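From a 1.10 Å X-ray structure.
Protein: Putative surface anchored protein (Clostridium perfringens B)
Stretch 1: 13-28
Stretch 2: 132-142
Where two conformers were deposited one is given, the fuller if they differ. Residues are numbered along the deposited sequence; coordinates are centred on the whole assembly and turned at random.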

# COMPACT_ATOMS: atom_id res chain seq x y z
N ASN A 13 -5.44 8.95 8.74
CA ASN A 13 -5.39 7.51 8.48
C ASN A 13 -6.71 7.02 7.93
O ASN A 13 -7.78 7.41 8.41
CB ASN A 13 -5.11 6.73 9.77
CG ASN A 13 -3.72 6.96 10.30
OD1 ASN A 13 -2.77 7.04 9.51
ND2 ASN A 13 -3.56 6.72 11.60
N GLY A 14 -6.65 6.02 7.04
CA GLY A 14 -7.83 5.25 6.71
C GLY A 14 -8.10 4.25 7.84
O GLY A 14 -7.26 4.03 8.71
N SER A 15 -9.31 3.68 7.89
CA SER A 15 -9.59 2.54 8.79
C SER A 15 -10.51 1.59 8.03
O SER A 15 -11.03 1.94 6.97
CB SER A 15 -10.29 3.00 10.06
OG SER A 15 -11.69 3.08 9.85
N SER A 16 -10.69 0.38 8.54
CA SER A 16 -11.54 -0.59 7.87
C SER A 16 -12.97 -0.12 7.64
O SER A 16 -13.66 -0.63 6.75
CB SER A 16 -11.56 -1.91 8.63
OG SER A 16 -12.01 -2.95 7.79
N GLU A 17 -13.44 0.81 8.46
CA GLU A 17 -14.79 1.31 8.28
C GLU A 17 -14.91 2.70 7.67
O GLU A 17 -16.02 3.13 7.41
CB GLU A 17 -15.58 1.25 9.58
CG GLU A 17 -15.05 2.12 10.69
CD GLU A 17 -16.00 2.11 11.87
OE1 GLU A 17 -17.20 1.80 11.68
OE2 GLU A 17 -15.54 2.32 13.01
N LYS A 18 -13.80 3.38 7.41
CA LYS A 18 -13.89 4.76 6.88
C LYS A 18 -12.62 5.12 6.14
O LYS A 18 -11.52 5.07 6.70
CB LYS A 18 -14.14 5.77 8.03
CG LYS A 18 -14.25 7.24 7.62
CD LYS A 18 -14.25 8.13 8.85
CE LYS A 18 -14.28 9.61 8.50
NZ LYS A 18 -14.36 10.46 9.72
N GLU A 19 -12.77 5.48 4.87
CA GLU A 19 -11.66 5.95 4.05
C GLU A 19 -11.02 7.19 4.68
O GLU A 19 -11.71 7.98 5.36
CB GLU A 19 -12.16 6.31 2.64
CG GLU A 19 -12.86 5.21 1.85
CD GLU A 19 -14.34 5.04 2.12
OE1 GLU A 19 -14.91 5.66 3.07
OE2 GLU A 19 -14.95 4.30 1.31
N ALA A 20 -9.73 7.39 4.43
CA ALA A 20 -9.07 8.67 4.80
C ALA A 20 -9.66 9.79 3.95
O ALA A 20 -9.65 9.71 2.74
CB ALA A 20 -7.59 8.58 4.53
N LEU A 21 -10.17 10.83 4.61
CA LEU A 21 -10.75 11.94 3.89
C LEU A 21 -9.79 13.13 3.79
O LEU A 21 -9.13 13.52 4.76
CB LEU A 21 -12.05 12.39 4.59
CG LEU A 21 -13.19 11.37 4.60
CD1 LEU A 21 -14.42 11.90 5.31
CD2 LEU A 21 -13.52 10.84 3.22
N VAL A 22 -9.67 13.63 2.57
CA VAL A 22 -8.95 14.88 2.32
C VAL A 22 -9.94 15.97 1.95
O VAL A 22 -10.72 15.78 1.02
CB VAL A 22 -7.95 14.71 1.15
CG1 VAL A 22 -7.18 16.00 0.91
CG2 VAL A 22 -6.99 13.55 1.38
N SER A 23 -9.97 17.05 2.72
CA SER A 23 -10.93 18.10 2.43
C SER A 23 -10.63 18.72 1.08
O SER A 23 -9.49 18.74 0.62
CB SER A 23 -10.93 19.19 3.50
OG SER A 23 -9.72 19.92 3.45
N PHE A 24 -11.64 19.40 0.56
CA PHE A 24 -11.48 20.11 -0.69
C PHE A 24 -10.33 21.13 -0.60
O PHE A 24 -9.44 21.14 -1.45
CB PHE A 24 -12.79 20.81 -1.06
CG PHE A 24 -12.64 21.77 -2.18
CD1 PHE A 24 -12.38 21.34 -3.45
CD2 PHE A 24 -12.85 23.12 -1.97
CE1 PHE A 24 -12.06 22.21 -4.45
CE2 PHE A 24 -12.64 24.02 -2.99
CZ PHE A 24 -12.33 23.56 -4.26
N GLU A 25 -10.30 21.94 0.45
CA GLU A 25 -9.21 22.92 0.61
C GLU A 25 -7.82 22.25 0.77
O GLU A 25 -6.84 22.69 0.16
CB GLU A 25 -9.52 23.88 1.77
CG GLU A 25 -10.76 24.73 1.56
CD GLU A 25 -10.98 25.75 2.67
OE1 GLU A 25 -10.24 25.71 3.67
OE2 GLU A 25 -11.88 26.61 2.51
N ASN A 26 -7.76 21.17 1.52
CA ASN A 26 -6.49 20.48 1.80
C ASN A 26 -5.88 19.79 0.58
O ASN A 26 -4.68 19.51 0.54
CB ASN A 26 -6.66 19.47 2.93
CG ASN A 26 -6.61 20.13 4.30
OD1 ASN A 26 -6.14 19.53 5.27
ND2 ASN A 26 -7.11 21.36 4.39
N SER A 27 -6.69 19.63 -0.47
CA SER A 27 -6.24 19.06 -1.72
C SER A 27 -5.45 20.02 -2.61
O SER A 27 -4.89 19.57 -3.61
CB SER A 27 -7.44 18.52 -2.50
OG SER A 27 -8.16 19.56 -3.13
N LYS A 28 -5.47 21.32 -2.31
CA LYS A 28 -4.93 22.29 -3.25
C LYS A 28 -3.53 21.97 -3.78
O LYS A 28 -3.29 22.09 -4.99
CB LYS A 28 -4.88 23.66 -2.58
N ASP A 132 -10.82 -2.28 0.28
CA ASP A 132 -10.34 -2.12 1.65
C ASP A 132 -10.27 -0.64 2.03
O ASP A 132 -9.37 0.08 1.59
CB ASP A 132 -8.96 -2.80 1.82
CG ASP A 132 -8.43 -2.67 3.24
OD1 ASP A 132 -9.11 -2.08 4.11
OD2 ASP A 132 -7.35 -3.26 3.51
N LYS A 133 -11.22 -0.19 2.85
CA LYS A 133 -11.27 1.22 3.22
C LYS A 133 -10.03 1.69 3.95
O LYS A 133 -9.73 2.89 3.94
CB LYS A 133 -12.55 1.56 4.00
CG LYS A 133 -13.81 1.31 3.18
CD LYS A 133 -15.06 1.66 3.99
CE LYS A 133 -16.29 1.67 3.10
NZ LYS A 133 -17.55 1.89 3.87
N ALA A 134 -9.35 0.77 4.67
CA ALA A 134 -8.17 1.19 5.40
C ALA A 134 -7.06 1.66 4.48
O ALA A 134 -6.18 2.40 4.92
CB ALA A 134 -7.67 0.08 6.34
N GLN A 135 -7.08 1.19 3.24
CA GLN A 135 -6.10 1.52 2.21
C GLN A 135 -6.55 2.64 1.29
O GLN A 135 -5.89 2.93 0.30
CB GLN A 135 -5.77 0.27 1.35
CG GLN A 135 -5.21 -0.88 2.16
CD GLN A 135 -3.79 -0.65 2.61
OE1 GLN A 135 -3.20 0.41 2.56
N THR A 136 -7.75 3.21 1.56
CA THR A 136 -8.43 4.09 0.62
C THR A 136 -8.47 5.53 1.16
O THR A 136 -8.64 5.74 2.32
CB THR A 136 -9.86 3.56 0.37
OG1 THR A 136 -9.79 2.22 -0.10
CG2 THR A 136 -10.61 4.34 -0.70
N LEU A 137 -8.33 6.49 0.22
CA LEU A 137 -8.57 7.88 0.51
C LEU A 137 -9.57 8.42 -0.48
O LEU A 137 -9.65 7.99 -1.61
CB LEU A 137 -7.25 8.66 0.54
CG LEU A 137 -6.56 8.90 -0.81
CD1 LEU A 137 -7.05 10.21 -1.45
CD2 LEU A 137 -5.05 8.92 -0.74
N ILE A 138 -10.31 9.45 -0.05
CA ILE A 138 -11.25 10.17 -0.93
C ILE A 138 -10.98 11.67 -0.82
O ILE A 138 -10.77 12.15 0.29
CB ILE A 138 -12.72 9.90 -0.51
CG1 ILE A 138 -13.08 8.43 -0.73
CG2 ILE A 138 -13.68 10.80 -1.31
CD1 ILE A 138 -14.37 7.97 -0.07
N VAL A 139 -10.79 12.33 -1.97
CA VAL A 139 -10.65 13.80 -1.96
C VAL A 139 -11.99 14.49 -2.11
O VAL A 139 -12.73 14.13 -3.03
CB VAL A 139 -9.72 14.26 -3.08
CG1 VAL A 139 -9.46 15.75 -2.94
CG2 VAL A 139 -8.42 13.48 -3.08
N GLU A 140 -12.44 15.07 -0.99
CA GLU A 140 -13.81 15.58 -0.91
C GLU A 140 -14.12 16.71 -1.91
O GLU A 140 -13.26 17.51 -2.22
CB GLU A 140 -14.11 16.02 0.52
CG GLU A 140 -13.99 14.90 1.55
CD GLU A 140 -14.13 15.41 2.98
OE1 GLU A 140 -13.51 16.44 3.31
OE2 GLU A 140 -14.88 14.78 3.75
N LYS A 141 -15.36 16.71 -2.41
CA LYS A 141 -15.88 17.80 -3.26
C LYS A 141 -16.30 19.03 -2.44
O LYS A 141 -16.61 18.92 -1.26
CB LYS A 141 -17.08 17.31 -4.07
CG LYS A 141 -16.72 16.17 -5.01
CD LYS A 141 -17.76 15.92 -6.09
CE LYS A 141 -19.06 15.37 -5.50
NZ LYS A 141 -19.85 14.62 -6.53
N PRO A 142 -16.35 20.22 -3.10
CA PRO A 142 -16.55 21.47 -2.35
C PRO A 142 -17.85 21.47 -1.56
O PRO A 142 -18.90 21.00 -2.11
CB PRO A 142 -16.63 22.52 -3.46
CG PRO A 142 -15.89 21.98 -4.62
CD PRO A 142 -15.86 20.46 -4.47
O HOH W 1 -13.05 -1.90 4.37
O HOH W 2 -9.50 -3.34 6.44
O HOH W 3 -17.22 4.84 4.25
O HOH W 4 -14.30 19.41 1.64

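The two stretches touch across at least 112 residues of sequence; strands 20-22 and 136-139 run side by side in parallel, their directions 22° apart, and the two stretches bury 944 Å² between them. Four backbone hydrogen bonds form the ladder: Ala-20 N to Thr-136 O (2.9 Å), Ile-138 N to Ala-20 O (2.9 Å), Val-22 N to Ile-138 O (2.9 Å, nearly linear at 176°) and Glu-140 N to Val-22 O (2.7 Å). Ala-20 and Val-22 thus each use both N and O, while Leu-21 between them turns its side chain to the other face.

One face carries Ala-20, Val-22, Leu-137 and Val-139, all buried. Ala-20 CB lies 4.0 Å from Leu-137 CB. Val-22 CB lies 4.4 Å from Val-139 CG2, and the t rotamer leaves Val-22 CG2 4.4 Å from Leu-137 CD1. Ser-27 CB closes on Val-139 CG1 at 3.5 Å; its p rotamer turns OG back to Phe-24 O (2.6 Å), so the hydroxyl is satisfied within its own stretch beside an apolar neighbour.

On the opposite face Leu-21 (m, t) lays CD2 3.9 Å from Ile-138 CB, and its CD1 lies 3.3 Å from Glu-140 OE2. Glu-19, chi1 m with chi2 p, folds rather than extends: CG rests 3.5 Å from Thr-136 CG2, and CD lies 3.7 Å from Ile-138 CD1. Its carboxylate stays short of a salt bridge with the extended Lys-133 (m, t, t, t), OE2 to NZ being 4.4 Å; instead water 3 donates to Glu-19 OE1 (2.7 Å) and accepts from Lys-133 NZ (3.0 Å).

At the N-terminal end, Ser-15 opens a type I turn. Its p rotamer places OG to accept from Glu-17 N (3.2 Å) and, weakly, Lys-18 N (3.2 Å). Gly-14, just before the turn, suits a tight spot: an ideal CB would lie 2.6 Å from Ala-134 O, a clash. Water 1 donates to Ser-16 O (2.8 Å) and accepts from Lys-133 N (2.9 Å). Thr-136, m, directs OG1 to Asp-132 O (2.8 Å), while Asp-132 OD1 accepts from Ala-134 N (2.9 Å), bracing the 3-10 segment.

At the far end Phe-24, chi1 t and chi2 69°, offers a ring face to Pro-142, whose CG sits 3.8 Å from the ring centroid, 10° off the normal, as a CH-pi contact. Glu-140 O lies near the ring's edge, buried without a partner. Ser-23, p, turns OG to accept from Asn-26 N (3.0 Å), tying down the segment after the strand.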